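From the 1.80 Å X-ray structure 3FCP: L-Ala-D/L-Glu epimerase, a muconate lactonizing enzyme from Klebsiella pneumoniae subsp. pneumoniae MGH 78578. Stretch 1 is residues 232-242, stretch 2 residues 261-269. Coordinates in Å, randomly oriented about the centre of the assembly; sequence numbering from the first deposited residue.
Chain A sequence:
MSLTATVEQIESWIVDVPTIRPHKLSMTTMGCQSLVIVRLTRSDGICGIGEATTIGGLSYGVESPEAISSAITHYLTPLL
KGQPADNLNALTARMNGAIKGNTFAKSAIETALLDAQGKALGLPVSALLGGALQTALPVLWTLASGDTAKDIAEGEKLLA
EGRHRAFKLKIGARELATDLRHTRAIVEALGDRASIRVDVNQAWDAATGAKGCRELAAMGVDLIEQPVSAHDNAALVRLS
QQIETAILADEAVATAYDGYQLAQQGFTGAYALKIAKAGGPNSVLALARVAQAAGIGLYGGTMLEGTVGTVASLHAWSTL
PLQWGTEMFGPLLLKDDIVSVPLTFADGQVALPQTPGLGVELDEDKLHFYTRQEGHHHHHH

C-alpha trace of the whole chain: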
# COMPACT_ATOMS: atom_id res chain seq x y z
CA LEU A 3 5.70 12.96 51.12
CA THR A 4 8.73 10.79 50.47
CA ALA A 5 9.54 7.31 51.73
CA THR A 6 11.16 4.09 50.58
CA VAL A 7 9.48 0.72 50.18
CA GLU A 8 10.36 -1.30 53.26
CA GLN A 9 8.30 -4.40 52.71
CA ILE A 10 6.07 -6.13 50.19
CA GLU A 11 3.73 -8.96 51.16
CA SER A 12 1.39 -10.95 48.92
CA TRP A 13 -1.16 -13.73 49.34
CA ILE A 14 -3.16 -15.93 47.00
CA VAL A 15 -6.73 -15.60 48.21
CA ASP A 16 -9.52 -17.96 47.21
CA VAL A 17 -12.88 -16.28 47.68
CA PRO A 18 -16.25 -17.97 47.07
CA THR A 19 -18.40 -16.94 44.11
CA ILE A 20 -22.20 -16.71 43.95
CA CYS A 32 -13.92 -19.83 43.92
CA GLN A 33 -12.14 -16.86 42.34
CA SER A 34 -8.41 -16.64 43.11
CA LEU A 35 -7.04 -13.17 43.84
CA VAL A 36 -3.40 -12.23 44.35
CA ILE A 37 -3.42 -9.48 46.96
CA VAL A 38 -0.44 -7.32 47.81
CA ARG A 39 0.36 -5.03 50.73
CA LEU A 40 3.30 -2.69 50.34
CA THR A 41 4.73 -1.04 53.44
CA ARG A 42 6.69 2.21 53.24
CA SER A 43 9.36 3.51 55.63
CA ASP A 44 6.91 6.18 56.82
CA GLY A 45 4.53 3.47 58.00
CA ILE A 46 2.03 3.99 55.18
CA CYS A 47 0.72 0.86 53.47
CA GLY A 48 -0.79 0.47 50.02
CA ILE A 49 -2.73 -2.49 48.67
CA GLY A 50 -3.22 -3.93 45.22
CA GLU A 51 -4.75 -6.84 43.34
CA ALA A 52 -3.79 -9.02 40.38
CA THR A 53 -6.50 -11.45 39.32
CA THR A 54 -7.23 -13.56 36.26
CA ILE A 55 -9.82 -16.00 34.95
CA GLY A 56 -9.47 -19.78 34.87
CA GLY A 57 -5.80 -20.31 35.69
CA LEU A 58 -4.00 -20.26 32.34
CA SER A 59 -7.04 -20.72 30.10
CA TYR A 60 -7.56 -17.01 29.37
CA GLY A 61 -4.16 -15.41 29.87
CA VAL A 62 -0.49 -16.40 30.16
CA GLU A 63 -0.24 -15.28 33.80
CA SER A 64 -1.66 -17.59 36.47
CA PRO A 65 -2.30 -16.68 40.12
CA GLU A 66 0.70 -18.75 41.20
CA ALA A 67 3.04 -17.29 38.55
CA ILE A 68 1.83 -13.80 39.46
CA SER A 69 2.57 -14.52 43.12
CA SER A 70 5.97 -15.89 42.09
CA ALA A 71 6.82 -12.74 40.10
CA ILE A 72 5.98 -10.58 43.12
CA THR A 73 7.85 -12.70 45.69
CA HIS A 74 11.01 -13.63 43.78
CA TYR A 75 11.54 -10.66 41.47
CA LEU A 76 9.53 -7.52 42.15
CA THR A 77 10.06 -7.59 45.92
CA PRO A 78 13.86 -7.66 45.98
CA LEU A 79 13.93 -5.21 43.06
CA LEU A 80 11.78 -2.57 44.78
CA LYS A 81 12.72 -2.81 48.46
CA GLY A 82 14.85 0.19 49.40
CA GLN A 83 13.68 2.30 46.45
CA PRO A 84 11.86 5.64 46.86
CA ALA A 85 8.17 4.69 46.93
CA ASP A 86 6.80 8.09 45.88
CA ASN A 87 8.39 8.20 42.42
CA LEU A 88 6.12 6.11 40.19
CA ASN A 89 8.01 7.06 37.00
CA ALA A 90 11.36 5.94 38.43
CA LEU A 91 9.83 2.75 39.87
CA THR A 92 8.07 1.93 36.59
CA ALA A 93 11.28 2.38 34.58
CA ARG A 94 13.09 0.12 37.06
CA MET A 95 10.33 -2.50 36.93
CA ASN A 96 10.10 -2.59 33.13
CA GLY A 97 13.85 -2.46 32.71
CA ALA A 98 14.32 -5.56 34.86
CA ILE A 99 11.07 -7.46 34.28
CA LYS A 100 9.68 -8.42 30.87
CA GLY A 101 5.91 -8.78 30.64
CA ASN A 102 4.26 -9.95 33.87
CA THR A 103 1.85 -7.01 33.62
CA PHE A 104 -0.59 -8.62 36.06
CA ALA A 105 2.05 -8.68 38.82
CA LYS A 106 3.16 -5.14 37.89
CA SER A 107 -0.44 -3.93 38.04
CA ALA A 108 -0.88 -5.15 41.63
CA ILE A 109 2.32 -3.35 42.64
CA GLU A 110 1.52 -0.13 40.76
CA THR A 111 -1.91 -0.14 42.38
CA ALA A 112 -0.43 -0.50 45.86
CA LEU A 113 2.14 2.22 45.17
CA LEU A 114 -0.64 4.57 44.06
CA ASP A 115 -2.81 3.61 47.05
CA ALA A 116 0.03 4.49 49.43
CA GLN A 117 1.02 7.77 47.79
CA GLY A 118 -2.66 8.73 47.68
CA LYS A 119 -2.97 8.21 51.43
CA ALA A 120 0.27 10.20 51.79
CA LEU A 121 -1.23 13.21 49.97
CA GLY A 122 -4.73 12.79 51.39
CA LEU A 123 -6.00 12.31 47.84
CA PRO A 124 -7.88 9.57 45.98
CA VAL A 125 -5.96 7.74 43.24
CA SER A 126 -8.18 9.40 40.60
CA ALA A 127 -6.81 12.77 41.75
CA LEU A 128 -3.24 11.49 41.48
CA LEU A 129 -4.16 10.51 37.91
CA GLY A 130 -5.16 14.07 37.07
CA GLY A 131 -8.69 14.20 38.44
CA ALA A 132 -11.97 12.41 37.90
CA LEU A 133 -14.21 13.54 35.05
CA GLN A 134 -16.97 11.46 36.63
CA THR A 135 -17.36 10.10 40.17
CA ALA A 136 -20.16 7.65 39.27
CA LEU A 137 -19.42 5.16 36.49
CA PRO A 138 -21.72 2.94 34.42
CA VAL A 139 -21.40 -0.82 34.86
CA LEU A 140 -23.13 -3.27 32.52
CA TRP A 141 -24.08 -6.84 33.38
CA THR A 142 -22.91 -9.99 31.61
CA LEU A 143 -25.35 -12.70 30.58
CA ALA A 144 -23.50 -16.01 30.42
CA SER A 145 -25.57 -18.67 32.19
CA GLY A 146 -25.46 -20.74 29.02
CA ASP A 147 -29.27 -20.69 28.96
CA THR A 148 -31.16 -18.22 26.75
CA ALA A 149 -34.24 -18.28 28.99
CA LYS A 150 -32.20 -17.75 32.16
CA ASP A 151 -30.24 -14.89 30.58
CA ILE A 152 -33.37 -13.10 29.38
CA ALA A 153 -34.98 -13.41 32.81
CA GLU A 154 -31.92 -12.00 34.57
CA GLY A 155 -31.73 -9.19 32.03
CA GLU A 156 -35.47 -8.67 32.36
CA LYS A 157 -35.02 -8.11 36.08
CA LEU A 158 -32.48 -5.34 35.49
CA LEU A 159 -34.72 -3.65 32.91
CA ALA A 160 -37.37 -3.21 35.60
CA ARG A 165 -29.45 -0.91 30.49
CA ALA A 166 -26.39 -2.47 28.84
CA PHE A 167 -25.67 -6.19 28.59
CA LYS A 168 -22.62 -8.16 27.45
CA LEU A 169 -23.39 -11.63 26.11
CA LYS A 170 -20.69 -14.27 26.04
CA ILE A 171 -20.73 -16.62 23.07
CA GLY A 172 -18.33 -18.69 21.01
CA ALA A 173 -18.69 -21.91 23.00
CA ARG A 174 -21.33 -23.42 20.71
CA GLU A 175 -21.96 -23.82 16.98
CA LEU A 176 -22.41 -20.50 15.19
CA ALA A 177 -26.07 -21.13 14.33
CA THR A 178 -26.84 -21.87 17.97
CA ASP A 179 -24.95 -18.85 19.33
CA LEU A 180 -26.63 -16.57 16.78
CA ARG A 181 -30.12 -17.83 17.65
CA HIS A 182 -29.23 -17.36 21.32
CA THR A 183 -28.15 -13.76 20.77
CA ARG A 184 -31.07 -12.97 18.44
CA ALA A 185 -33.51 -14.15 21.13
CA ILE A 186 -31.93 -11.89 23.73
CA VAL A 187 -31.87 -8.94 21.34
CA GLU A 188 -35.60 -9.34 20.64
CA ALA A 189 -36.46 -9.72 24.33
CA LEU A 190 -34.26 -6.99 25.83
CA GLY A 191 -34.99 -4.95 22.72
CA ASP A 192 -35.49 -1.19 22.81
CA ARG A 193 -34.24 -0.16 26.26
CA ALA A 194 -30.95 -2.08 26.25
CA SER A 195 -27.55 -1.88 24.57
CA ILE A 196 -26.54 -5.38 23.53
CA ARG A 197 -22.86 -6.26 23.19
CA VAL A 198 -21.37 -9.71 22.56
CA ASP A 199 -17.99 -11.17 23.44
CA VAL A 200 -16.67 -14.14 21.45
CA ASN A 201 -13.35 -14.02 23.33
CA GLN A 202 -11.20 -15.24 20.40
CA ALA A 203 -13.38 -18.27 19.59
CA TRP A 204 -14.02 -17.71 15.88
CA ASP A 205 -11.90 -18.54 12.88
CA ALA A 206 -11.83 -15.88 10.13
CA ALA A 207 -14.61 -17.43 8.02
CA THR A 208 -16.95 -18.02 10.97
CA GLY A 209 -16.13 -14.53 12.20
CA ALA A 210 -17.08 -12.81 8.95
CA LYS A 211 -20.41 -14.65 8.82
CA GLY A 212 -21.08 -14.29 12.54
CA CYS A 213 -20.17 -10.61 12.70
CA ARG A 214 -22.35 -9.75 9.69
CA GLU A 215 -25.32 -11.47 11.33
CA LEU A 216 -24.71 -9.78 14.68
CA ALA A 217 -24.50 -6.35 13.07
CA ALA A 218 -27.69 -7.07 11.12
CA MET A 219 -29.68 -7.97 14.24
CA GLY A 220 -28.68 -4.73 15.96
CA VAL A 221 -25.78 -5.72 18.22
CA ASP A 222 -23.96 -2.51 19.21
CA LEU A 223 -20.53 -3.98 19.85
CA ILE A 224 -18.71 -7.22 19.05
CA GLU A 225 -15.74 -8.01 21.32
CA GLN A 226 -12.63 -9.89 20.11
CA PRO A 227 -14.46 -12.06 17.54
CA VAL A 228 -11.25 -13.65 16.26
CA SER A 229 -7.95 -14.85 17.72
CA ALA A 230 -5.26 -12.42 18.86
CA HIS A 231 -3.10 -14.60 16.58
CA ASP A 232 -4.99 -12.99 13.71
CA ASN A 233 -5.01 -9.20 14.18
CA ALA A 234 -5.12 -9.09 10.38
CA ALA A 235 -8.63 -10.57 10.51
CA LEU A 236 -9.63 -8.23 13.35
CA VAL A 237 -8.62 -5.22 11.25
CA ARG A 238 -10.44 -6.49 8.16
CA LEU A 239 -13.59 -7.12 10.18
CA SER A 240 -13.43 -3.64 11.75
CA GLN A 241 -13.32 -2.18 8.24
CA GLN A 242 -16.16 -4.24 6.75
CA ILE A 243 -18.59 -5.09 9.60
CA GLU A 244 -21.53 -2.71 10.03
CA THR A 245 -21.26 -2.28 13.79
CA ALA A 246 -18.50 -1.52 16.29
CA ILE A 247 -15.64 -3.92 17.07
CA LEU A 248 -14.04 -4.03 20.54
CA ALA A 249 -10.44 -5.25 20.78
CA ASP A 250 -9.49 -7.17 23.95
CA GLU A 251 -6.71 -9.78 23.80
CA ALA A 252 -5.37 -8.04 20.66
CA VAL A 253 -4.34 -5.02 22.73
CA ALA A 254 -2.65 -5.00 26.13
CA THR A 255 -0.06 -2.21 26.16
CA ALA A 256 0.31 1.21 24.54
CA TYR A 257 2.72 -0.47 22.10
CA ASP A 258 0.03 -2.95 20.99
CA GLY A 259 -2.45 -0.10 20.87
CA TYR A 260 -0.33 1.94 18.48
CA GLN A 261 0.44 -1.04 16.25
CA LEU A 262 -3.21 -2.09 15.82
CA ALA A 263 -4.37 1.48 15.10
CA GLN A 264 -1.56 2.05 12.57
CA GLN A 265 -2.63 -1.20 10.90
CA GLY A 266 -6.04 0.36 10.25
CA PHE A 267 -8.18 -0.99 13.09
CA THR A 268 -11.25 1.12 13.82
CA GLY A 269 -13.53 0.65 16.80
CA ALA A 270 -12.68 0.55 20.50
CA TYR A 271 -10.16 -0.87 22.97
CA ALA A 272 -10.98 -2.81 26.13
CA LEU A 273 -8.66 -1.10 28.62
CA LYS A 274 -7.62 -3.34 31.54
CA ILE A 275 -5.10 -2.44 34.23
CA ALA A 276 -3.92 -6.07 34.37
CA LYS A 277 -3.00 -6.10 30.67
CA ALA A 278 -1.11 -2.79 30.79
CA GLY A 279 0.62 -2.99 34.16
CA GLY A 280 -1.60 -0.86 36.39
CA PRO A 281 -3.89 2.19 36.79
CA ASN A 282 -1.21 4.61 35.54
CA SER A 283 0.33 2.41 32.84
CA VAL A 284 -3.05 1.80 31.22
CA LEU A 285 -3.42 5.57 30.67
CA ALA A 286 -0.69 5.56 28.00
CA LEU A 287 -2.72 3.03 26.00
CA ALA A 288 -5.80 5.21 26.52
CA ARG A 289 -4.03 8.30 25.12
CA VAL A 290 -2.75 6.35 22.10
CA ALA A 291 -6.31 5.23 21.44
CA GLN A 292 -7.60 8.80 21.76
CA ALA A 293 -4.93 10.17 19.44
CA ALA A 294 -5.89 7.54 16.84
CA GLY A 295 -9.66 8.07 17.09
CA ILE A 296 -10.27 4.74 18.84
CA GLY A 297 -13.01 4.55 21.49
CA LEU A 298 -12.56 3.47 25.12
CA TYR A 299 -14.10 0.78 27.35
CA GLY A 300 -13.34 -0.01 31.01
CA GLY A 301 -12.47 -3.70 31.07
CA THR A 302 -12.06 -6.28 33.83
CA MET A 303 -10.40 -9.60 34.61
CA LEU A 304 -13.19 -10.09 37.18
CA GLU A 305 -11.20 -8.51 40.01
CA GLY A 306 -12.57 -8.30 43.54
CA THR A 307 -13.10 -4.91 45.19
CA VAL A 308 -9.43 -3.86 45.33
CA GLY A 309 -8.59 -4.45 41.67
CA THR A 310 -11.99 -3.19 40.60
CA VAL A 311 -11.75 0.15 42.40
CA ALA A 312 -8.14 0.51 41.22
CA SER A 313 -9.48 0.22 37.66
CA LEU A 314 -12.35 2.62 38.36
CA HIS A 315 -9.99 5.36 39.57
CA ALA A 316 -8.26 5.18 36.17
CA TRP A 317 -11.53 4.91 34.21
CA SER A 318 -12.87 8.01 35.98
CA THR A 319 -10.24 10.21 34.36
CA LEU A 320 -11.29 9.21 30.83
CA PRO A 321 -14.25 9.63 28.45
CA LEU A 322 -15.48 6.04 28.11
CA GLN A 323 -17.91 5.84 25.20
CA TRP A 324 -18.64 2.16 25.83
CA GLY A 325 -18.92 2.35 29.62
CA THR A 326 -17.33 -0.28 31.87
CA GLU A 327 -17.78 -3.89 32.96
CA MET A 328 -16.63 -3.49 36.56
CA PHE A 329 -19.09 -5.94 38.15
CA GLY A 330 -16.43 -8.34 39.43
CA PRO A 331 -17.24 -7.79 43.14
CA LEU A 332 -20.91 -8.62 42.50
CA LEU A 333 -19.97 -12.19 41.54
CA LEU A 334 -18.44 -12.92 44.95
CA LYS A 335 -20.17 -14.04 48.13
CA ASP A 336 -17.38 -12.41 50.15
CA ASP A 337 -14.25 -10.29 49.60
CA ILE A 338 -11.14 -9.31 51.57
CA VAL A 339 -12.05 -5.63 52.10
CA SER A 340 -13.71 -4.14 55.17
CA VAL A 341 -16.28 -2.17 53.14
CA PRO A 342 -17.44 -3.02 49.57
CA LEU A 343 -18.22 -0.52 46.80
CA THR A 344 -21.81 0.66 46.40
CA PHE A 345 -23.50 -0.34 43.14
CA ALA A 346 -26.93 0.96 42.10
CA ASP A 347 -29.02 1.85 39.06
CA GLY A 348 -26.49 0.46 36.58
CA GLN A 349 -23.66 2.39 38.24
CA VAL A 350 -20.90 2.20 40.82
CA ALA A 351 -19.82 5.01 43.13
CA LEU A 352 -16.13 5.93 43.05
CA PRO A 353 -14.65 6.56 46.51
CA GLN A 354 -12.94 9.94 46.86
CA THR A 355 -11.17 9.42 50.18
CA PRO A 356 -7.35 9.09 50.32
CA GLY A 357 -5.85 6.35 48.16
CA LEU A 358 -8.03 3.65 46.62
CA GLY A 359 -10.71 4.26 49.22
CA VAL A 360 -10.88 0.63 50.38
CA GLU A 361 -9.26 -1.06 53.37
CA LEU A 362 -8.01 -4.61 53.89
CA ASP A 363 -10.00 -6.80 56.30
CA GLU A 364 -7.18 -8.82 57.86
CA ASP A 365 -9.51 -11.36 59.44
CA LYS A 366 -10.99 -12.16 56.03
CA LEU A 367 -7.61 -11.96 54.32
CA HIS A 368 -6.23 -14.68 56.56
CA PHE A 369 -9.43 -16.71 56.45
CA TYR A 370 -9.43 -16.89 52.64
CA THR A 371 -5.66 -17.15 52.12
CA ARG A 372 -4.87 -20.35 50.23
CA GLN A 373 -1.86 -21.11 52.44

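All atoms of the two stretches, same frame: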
# COMPACT_ATOMS: atom_id res chain seq x y z
N ASP A 232 -4.59 -13.51 15.00
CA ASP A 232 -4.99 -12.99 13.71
C ASP A 232 -5.50 -11.54 13.77
O ASP A 232 -6.68 -11.28 13.50
CB ASP A 232 -6.07 -13.89 13.10
CG ASP A 232 -6.18 -13.75 11.59
OD1 ASP A 232 -5.54 -12.84 11.02
OD2 ASP A 232 -6.92 -14.57 10.98
N ASN A 233 -4.62 -10.61 14.14
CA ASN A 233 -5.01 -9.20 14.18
C ASN A 233 -5.37 -8.76 12.76
O ASN A 233 -6.15 -7.83 12.57
CB ASN A 233 -3.85 -8.33 14.69
CG ASN A 233 -3.68 -8.41 16.20
OD1 ASN A 233 -2.71 -7.89 16.74
ND2 ASN A 233 -4.62 -9.06 16.88
N ALA A 234 -4.81 -9.44 11.76
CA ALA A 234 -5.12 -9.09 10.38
C ALA A 234 -6.62 -9.25 10.15
O ALA A 234 -7.25 -8.39 9.53
CB ALA A 234 -4.33 -9.98 9.41
N ALA A 235 -7.19 -10.34 10.66
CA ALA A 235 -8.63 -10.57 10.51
C ALA A 235 -9.43 -9.54 11.30
O ALA A 235 -10.46 -9.04 10.83
CB ALA A 235 -8.99 -11.98 10.99
N LEU A 236 -8.95 -9.21 12.50
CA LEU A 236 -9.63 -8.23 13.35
C LEU A 236 -9.74 -6.90 12.61
O LEU A 236 -10.79 -6.27 12.59
CB LEU A 236 -8.88 -8.03 14.67
CG LEU A 236 -9.60 -7.14 15.68
CD1 LEU A 236 -10.87 -7.85 16.16
CD2 LEU A 236 -8.70 -6.83 16.87
N VAL A 237 -8.64 -6.47 12.00
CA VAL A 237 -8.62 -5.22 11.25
C VAL A 237 -9.59 -5.25 10.07
O VAL A 237 -10.34 -4.30 9.86
CB VAL A 237 -7.21 -4.91 10.71
CG1 VAL A 237 -7.25 -3.71 9.77
CG2 VAL A 237 -6.26 -4.63 11.89
N ARG A 238 -9.56 -6.34 9.32
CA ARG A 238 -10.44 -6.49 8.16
C ARG A 238 -11.90 -6.41 8.60
O ARG A 238 -12.71 -5.72 7.99
CB ARG A 238 -10.16 -7.82 7.45
CG ARG A 238 -11.02 -8.06 6.21
CD ARG A 238 -10.64 -9.36 5.49
NE ARG A 238 -10.73 -10.54 6.35
CZ ARG A 238 -9.69 -11.25 6.76
NH1 ARG A 238 -8.46 -10.91 6.38
NH2 ARG A 238 -9.87 -12.30 7.56
N LEU A 239 -12.23 -7.13 9.66
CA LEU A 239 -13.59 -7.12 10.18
C LEU A 239 -14.00 -5.71 10.62
O LEU A 239 -15.10 -5.27 10.31
CB LEU A 239 -13.71 -8.10 11.35
CG LEU A 239 -13.57 -9.58 10.97
CD1 LEU A 239 -13.35 -10.42 12.21
CD2 LEU A 239 -14.82 -10.03 10.21
N SER A 240 -13.10 -4.99 11.29
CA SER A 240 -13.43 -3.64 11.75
C SER A 240 -13.69 -2.69 10.58
O SER A 240 -14.38 -1.69 10.72
CB SER A 240 -12.30 -3.07 12.62
OG SER A 240 -11.19 -2.64 11.85
N GLN A 241 -13.13 -3.02 9.42
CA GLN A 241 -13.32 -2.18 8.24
C GLN A 241 -14.52 -2.58 7.39
O GLN A 241 -15.01 -1.77 6.59
CB GLN A 241 -12.05 -2.21 7.38
CG GLN A 241 -10.86 -1.47 8.01
CD GLN A 241 -9.53 -1.81 7.34
OE1 GLN A 241 -8.49 -1.23 7.67
NE2 GLN A 241 -9.56 -2.74 6.40
N GLN A 242 -15.03 -3.80 7.55
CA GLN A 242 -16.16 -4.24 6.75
C GLN A 242 -17.48 -4.51 7.50
O GLN A 242 -18.55 -4.43 6.90
CB GLN A 242 -15.76 -5.48 5.95
CG GLN A 242 -15.42 -6.68 6.81
CD GLN A 242 -14.84 -7.84 6.02
OE1 GLN A 242 -14.63 -8.93 6.56
NE2 GLN A 242 -14.59 -7.62 4.73
N GLN A 261 0.30 -0.12 17.37
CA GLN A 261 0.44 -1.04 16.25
C GLN A 261 -0.90 -1.37 15.57
O GLN A 261 -1.02 -1.30 14.35
CB GLN A 261 1.13 -2.33 16.72
CG GLN A 261 2.60 -2.15 17.05
CD GLN A 261 3.19 -3.32 17.82
OE1 GLN A 261 2.80 -4.48 17.61
NE2 GLN A 261 4.14 -3.04 18.71
N LEU A 262 -1.89 -1.75 16.36
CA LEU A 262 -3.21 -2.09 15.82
C LEU A 262 -3.84 -0.90 15.08
O LEU A 262 -4.37 -1.05 13.98
CB LEU A 262 -4.15 -2.53 16.93
CG LEU A 262 -4.92 -3.85 16.81
CD1 LEU A 262 -6.16 -3.76 17.70
CD2 LEU A 262 -5.33 -4.14 15.38
N ALA A 263 -3.80 0.27 15.70
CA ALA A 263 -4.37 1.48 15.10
C ALA A 263 -3.68 1.81 13.76
O ALA A 263 -4.33 2.11 12.76
CB ALA A 263 -4.24 2.65 16.08
N GLN A 264 -2.35 1.75 13.76
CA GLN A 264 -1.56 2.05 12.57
C GLN A 264 -1.93 1.07 11.45
O GLN A 264 -1.93 1.43 10.27
CB GLN A 264 -0.07 1.93 12.94
CG GLN A 264 0.92 2.20 11.81
CD GLN A 264 1.00 1.06 10.81
OE1 GLN A 264 1.26 -0.08 11.18
NE2 GLN A 264 0.78 1.37 9.54
N GLN A 265 -2.26 -0.15 11.84
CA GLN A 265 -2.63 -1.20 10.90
C GLN A 265 -3.98 -0.91 10.24
O GLN A 265 -4.32 -1.52 9.23
CB GLN A 265 -2.68 -2.53 11.63
CG GLN A 265 -2.42 -3.74 10.77
CD GLN A 265 -2.32 -5.00 11.60
OE1 GLN A 265 -1.65 -5.02 12.65
NE2 GLN A 265 -2.97 -6.07 11.14
N GLY A 266 -4.75 0.01 10.82
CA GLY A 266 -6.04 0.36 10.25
C GLY A 266 -7.27 -0.04 11.06
O GLY A 266 -8.40 0.13 10.60
N PHE A 267 -7.06 -0.58 12.26
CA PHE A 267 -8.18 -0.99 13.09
C PHE A 267 -9.04 0.21 13.50
O PHE A 267 -8.52 1.25 13.90
CB PHE A 267 -7.70 -1.69 14.37
CG PHE A 267 -8.81 -2.02 15.33
CD1 PHE A 267 -9.60 -3.14 15.14
CD2 PHE A 267 -9.08 -1.18 16.41
CE1 PHE A 267 -10.65 -3.44 16.02
CE2 PHE A 267 -10.13 -1.46 17.29
CZ PHE A 267 -10.92 -2.59 17.09
N THR A 268 -10.35 0.06 13.41
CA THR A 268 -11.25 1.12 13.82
C THR A 268 -12.31 0.49 14.71
O THR A 268 -12.87 -0.56 14.39
CB THR A 268 -11.90 1.83 12.61
OG1 THR A 268 -12.75 2.89 13.08
CG2 THR A 268 -12.72 0.86 11.77
N GLY A 269 -12.56 1.14 15.84
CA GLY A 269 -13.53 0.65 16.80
C GLY A 269 -13.12 1.11 18.19
O GLY A 269 -12.84 2.30 18.39

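The hydrogen bond that ties Thr268 to Ser240 is a relay: Thr268 N donates to Ser240 OG at 3.2 Å, nearly straight at 166°, while Ser240 OG itself donates to Val237 O at 2.7 Å, one turn back in its own helix. With chi1 in the p well, the hydroxyl spends its proton on the helix and offers a lone pair to the incoming backbone. A small polar residue thus ties an extended segment to the flank of a helix without breaking a helical bond.

The helix of stretch 1 runs from Asn233 to Gln242. Asp232 caps its start, its OD1 accepting from Ala235 N at 3.0 Å. Stretch 2 arrives as the last part of a helix and leaves as an extended chain, and the switch happens at Gly266. There the phi of 112° goes with a Schellman motif, in which Phe267 N donates to Leu262 O at 3.2 Å and Gly266 N to Ala263 O at 2.9 Å. At these backbone angles a CB would be jammed against the preceding carbonyl O, so the turn by itself calls for glycine. The chains come closest in register just after the turn: the CA atoms of Val237 and Phe267 lie 4.6 Å apart, against 7.5 Å for those of Asn233 and Leu262.

Val237 is the hub of the apolar packing. Its CG2 meets Leu262 CD2 at 3.6 Å and Phe267 CB at 4.1 Å, while its CG1 rests 3.9 Å from Gly266 C. Leu236, next along the helix, points toward stretch 2 and adds a second layer, with CD2 4.1 Å from Leu262 CD1 and CG 3.9 Å from Phe267 CE1. Leu262 sets off sideways from its backbone, but its end comes nearer and reaches both residues. Branched aliphatic groups and one aromatic ring therefore interlock in a buried patch, where shape and exclusion of water do the work. The Phe267 ring also passes Ser240, its CD1 3.7 Å from Ser240 OG, so the polar anchor sits directly against the greasy cluster.

Toward solvent the contact becomes looser. Gln265 points toward the helix and lays its side chain over the first turns, NE2 lying 3.7 Å from Val237 CG2 and 3.8 Å from Ala234 CA; it acts here as a cover, its methylenes and amide shielding the valine's edge. The rule to read from this site is economical: an aliphatic core, a glycine at the turn, and a serine hydroxyl that links the helix to the chain leaving the turn.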